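Long-range contact in ankyrin repeat and SAM domain-containing protein 4B (PDB 5F3X), which probably serves as a scaffold, its SAM domain and C-terminal PDZ-binding tail being modules suited to binding partner proteins: residues A9-Q17 / F28-L38. Sequence-based numbering, arbitrary orientation.
Sequences ATPLEVFLQ and FMREQIDLEAL
Leu12 and Leu38 meet methyl to methyl in the core of the SAM domain, a small helical bundle in which helix 11-18 packs against helices 25-30 and 35-39 and the turn joining them. With its CG anti to the backbone N (chi1 168°), Leu12 reaches between helices 25-30 and 35-39: CD1 lies 3.9 Å from Leu38 CD2. The fork of leucine suits this place, since CD1 also abuts the Phe28 ring edge, near its plane, while CD2 rests by Phe28 CB. Lower down, Leu12 CB packs 4.0 Å from Leu35 CB, where the two backbones come closest. Cutting Leu12 back to an alanine removes both methyls and would probably open a gap between Phe28 and Leu38, leaving Leu16 as their looser shared neighbour. Leu38 CD2 is also 3.9 Å from Phe15 CE2, and Leu16 CD2 approaches Phe28 CE2 obliquely at 4.1 Å; helix 53-71 closes this core, Ala62 touching Phe15 and Ile63 touching Leu38.

The open side is limited to exposed Pro11 and a water-bridged gap. Proline fits a first helical turn because its missing N-H costs no helical bond there, and its CB lies 4.1 Å from Leu35 CD1. Thr10 N-caps helix 11-18 and Asp34 helix 35-39, Asp34 OD1 accepting from Ala37 N at 2.8 Å. No direct hydrogen bond joins the segments; a water accepts from Leu12 N at 3.1 Å and, weakly, from Leu35 N at 3.5 Å.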
loop_
_atom_site.group_PDB
_atom_site.type_symbol
_atom_site.label_atom_id
_atom_site.label_comp_id
_atom_site.label_asym_id
_atom_site.label_seq_id
_atom_site.Cartn_x
_atom_site.Cartn_y
_atom_site.Cartn_z
ATOM N N ALA B 9 9.226 -14.532 2.172
ATOM C CA ALA B 9 9.862 -14.593 3.474
ATOM C C ALA B 9 8.808 -14.480 4.567
ATOM O O ALA B 9 7.813 -13.766 4.423
ATOM C CB ALA B 9 10.892 -13.475 3.609
ATOM N N THR B 10 9.024 -15.214 5.657
ATOM C CA THR B 10 8.201 -15.088 6.844
ATOM C C THR B 10 8.290 -13.660 7.393
ATOM O O THR B 10 9.268 -12.939 7.151
ATOM C CB THR B 10 8.661 -16.098 7.902
ATOM O OG1 THR B 10 9.899 -15.658 8.500
ATOM C CG2 THR B 10 8.837 -17.491 7.278
ATOM N N PRO B 11 7.273 -13.223 8.135
ATOM C CA PRO B 11 7.350 -11.881 8.749
ATOM C C PRO B 11 8.581 -11.685 9.631
ATOM O O PRO B 11 9.150 -10.581 9.679
ATOM C CB PRO B 11 6.043 -11.795 9.557
ATOM C CG PRO B 11 5.133 -12.810 8.943
ATOM C CD PRO B 11 6.038 -13.936 8.494
ATOM N N LEU B 12 9.009 -12.744 10.329
ATOM C CA LEU B 12 10.259 -12.694 11.078
ATOM C C LEU B 12 11.437 -12.350 10.174
ATOM O O LEU B 12 12.283 -11.519 10.527
ATOM C CB LEU B 12 10.516 -14.028 11.781
ATOM C CG LEU B 12 11.945 -14.155 12.342
ATOM C CD1 LEU B 12 12.154 -13.175 13.478
ATOM C CD2 LEU B 12 12.250 -15.537 12.819
ATOM N N GLU B 13 11.531 -12.997 9.007
ATOM C CA GLU B 13 12.689 -12.752 8.154
ATOM C C GLU B 13 12.743 -11.300 7.705
ATOM O O GLU B 13 13.781 -10.636 7.849
ATOM C CB GLU B 13 12.687 -13.680 6.946
ATOM C CG GLU B 13 13.856 -13.377 5.989
ATOM C CD GLU B 13 14.112 -14.473 4.964
ATOM O OE1 GLU B 13 13.282 -15.416 4.839
ATOM O OE2 GLU B 13 15.163 -14.387 4.296
ATOM N N VAL B 14 11.640 -10.792 7.138
ATOM C CA VAL B 14 11.613 -9.394 6.704
ATOM C C VAL B 14 11.969 -8.493 7.868
ATOM O O VAL B 14 12.756 -7.544 7.726
ATOM C CB VAL B 14 10.235 -9.007 6.123
ATOM C CG1 VAL B 14 10.285 -7.576 5.597
ATOM C CG2 VAL B 14 9.801 -9.954 5.041
ATOM N N PHE B 15 11.389 -8.782 9.043
ATOM C CA PHE B 15 11.685 -8.027 10.249
ATOM C C PHE B 15 13.192 -7.938 10.494
ATOM O O PHE B 15 13.768 -6.845 10.456
ATOM C CB PHE B 15 10.958 -8.654 11.435
ATOM C CG PHE B 15 11.149 -7.901 12.716
ATOM C CD1 PHE B 15 10.530 -6.670 12.908
ATOM C CD2 PHE B 15 11.969 -8.398 13.714
ATOM C CE1 PHE B 15 10.720 -5.968 14.071
ATOM C CE2 PHE B 15 12.158 -7.695 14.882
ATOM C CZ PHE B 15 11.539 -6.480 15.062
ATOM N N LEU B 16 13.854 -9.084 10.727
ATOM C CA LEU B 16 15.306 -9.065 10.943
ATOM C C LEU B 16 16.034 -8.380 9.795
ATOM O O LEU B 16 16.966 -7.599 10.018
ATOM C CB LEU B 16 15.842 -10.479 11.138
ATOM C CG LEU B 16 15.213 -11.258 12.301
ATOM C CD1 LEU B 16 15.708 -12.702 12.298
ATOM C CD2 LEU B 16 15.490 -10.568 13.659
ATOM N N GLN B 17 15.609 -8.643 8.559
ATOM C CA GLN B 17 16.242 -8.030 7.396
ATOM C C GLN B 17 16.240 -6.507 7.500
ATOM O O GLN B 17 17.280 -5.851 7.341
ATOM C CB GLN B 17 15.515 -8.502 6.138
ATOM C CG GLN B 17 16.162 -8.097 4.843
ATOM C CD GLN B 17 17.573 -8.624 4.692
ATOM O OE1 GLN B 17 17.871 -9.807 4.984
ATOM N NE2 GLN B 17 18.468 -7.737 4.247
ATOM N N PHE B 28 17.274 -18.178 15.474
ATOM C CA PHE B 28 15.863 -18.088 15.832
ATOM C C PHE B 28 15.084 -19.282 15.310
ATOM O O PHE B 28 14.134 -19.739 15.954
ATOM C CB PHE B 28 15.243 -16.799 15.301
ATOM C CG PHE B 28 15.632 -15.588 16.065
ATOM C CD1 PHE B 28 16.755 -15.586 16.863
ATOM C CD2 PHE B 28 14.868 -14.447 15.999
ATOM C CE1 PHE B 28 17.118 -14.457 17.582
ATOM C CE2 PHE B 28 15.224 -13.318 16.710
ATOM C CZ PHE B 28 16.350 -13.324 17.505
ATOM N N MET B 29 15.457 -19.807 14.154
ATOM C CA MET B 29 14.696 -20.934 13.639
ATOM C C MET B 29 15.011 -22.209 14.405
ATOM O O MET B 29 14.112 -23.012 14.669
ATOM C CB MET B 29 14.950 -21.092 12.145
ATOM C CG MET B 29 14.206 -20.043 11.338
ATOM S SD MET B 29 14.316 -20.303 9.569
ATOM C CE MET B 29 16.056 -19.910 9.259
ATOM N N ARG B 30 16.273 -22.413 14.792
ATOM C CA ARG B 30 16.590 -23.609 15.561
ATOM C C ARG B 30 15.867 -23.585 16.900
ATOM O O ARG B 30 15.449 -24.639 17.399
ATOM C CB ARG B 30 18.109 -23.750 15.743
ATOM N N GLU B 31 15.665 -22.397 17.471
ATOM C CA GLU B 31 14.907 -22.261 18.706
ATOM C C GLU B 31 13.410 -22.168 18.461
ATOM O O GLU B 31 12.652 -21.974 19.417
ATOM C CB GLU B 31 15.387 -21.041 19.502
ATOM C CG GLU B 31 16.827 -21.128 19.989
ATOM C CD GLU B 31 17.055 -22.234 21.013
ATOM O OE1 GLU B 31 16.083 -22.641 21.699
ATOM O OE2 GLU B 31 18.215 -22.700 21.128
ATOM N N GLN B 32 12.979 -22.292 17.209
ATOM C CA GLN B 32 11.563 -22.259 16.821
ATOM C C GLN B 32 10.907 -20.956 17.251
ATOM O O GLN B 32 9.793 -20.926 17.764
ATOM C CB GLN B 32 10.805 -23.477 17.354
ATOM C CG GLN B 32 11.160 -24.740 16.586
ATOM C CD GLN B 32 10.497 -25.983 17.143
ATOM O OE1 GLN B 32 9.325 -25.962 17.538
ATOM N NE2 GLN B 32 11.244 -27.088 17.166
ATOM N N ILE B 33 11.599 -19.863 16.975
ATOM C CA ILE B 33 11.147 -18.528 17.337
ATOM C C ILE B 33 10.566 -17.884 16.087
ATOM O O ILE B 33 11.305 -17.383 15.235
ATOM C CB ILE B 33 12.305 -17.697 17.887
ATOM C CG1 ILE B 33 12.952 -18.435 19.061
ATOM C CG2 ILE B 33 11.833 -16.295 18.261
ATOM C CD1 ILE B 33 14.137 -17.703 19.658
ATOM N N ASP B 34 9.245 -17.823 15.995
ATOM C CA ASP B 34 8.658 -17.011 14.941
ATOM C C ASP B 34 8.604 -15.565 15.434
ATOM O O ASP B 34 9.060 -15.254 16.539
ATOM C CB ASP B 34 7.293 -17.560 14.527
ATOM C CG ASP B 34 6.402 -17.917 15.717
ATOM O OD1 ASP B 34 6.719 -17.502 16.854
ATOM O OD2 ASP B 34 5.363 -18.601 15.506
ATOM N N LEU B 35 8.082 -14.648 14.613
ATOM C CA LEU B 35 7.994 -13.272 15.090
ATOM C C LEU B 35 7.035 -13.180 16.268
ATOM O O LEU B 35 7.221 -12.342 17.158
ATOM C CB LEU B 35 7.592 -12.335 13.956
ATOM C CG LEU B 35 7.219 -10.872 14.211
ATOM C CD1 LEU B 35 7.336 -10.004 12.954
ATOM C CD2 LEU B 35 5.778 -10.797 14.728
ATOM N N GLU B 36 6.013 -14.035 16.292
ATOM C CA GLU B 36 5.127 -14.102 17.444
ATOM C C GLU B 36 5.920 -14.327 18.720
ATOM O O GLU B 36 5.776 -13.585 19.691
ATOM C CB GLU B 36 4.110 -15.223 17.246
ATOM C CG GLU B 36 3.419 -15.689 18.507
ATOM C CD GLU B 36 2.091 -16.394 18.235
ATOM O OE1 GLU B 36 1.495 -16.953 19.194
ATOM O OE2 GLU B 36 1.634 -16.386 17.060
ATOM N N ALA B 37 6.763 -15.364 18.728
ATOM C CA ALA B 37 7.523 -15.703 19.912
ATOM C C ALA B 37 8.581 -14.653 20.209
ATOM O O ALA B 37 8.873 -14.381 21.385
ATOM C CB ALA B 37 8.170 -17.076 19.747
ATOM N N LEU B 38 9.154 -14.050 19.163
ATOM C CA LEU B 38 10.199 -13.053 19.364
ATOM C C LEU B 38 9.703 -11.907 20.241
ATOM O O LEU B 38 10.399 -11.487 21.177
ATOM C CB LEU B 38 10.691 -12.538 18.014
ATOM C CG LEU B 38 11.839 -11.545 18.126
ATOM C CD1 LEU B 38 12.959 -12.181 18.967
ATOM C CD2 LEU B 38 12.317 -11.083 16.739
HETATM O O HOH W 1 7.289 -15.124 11.289
#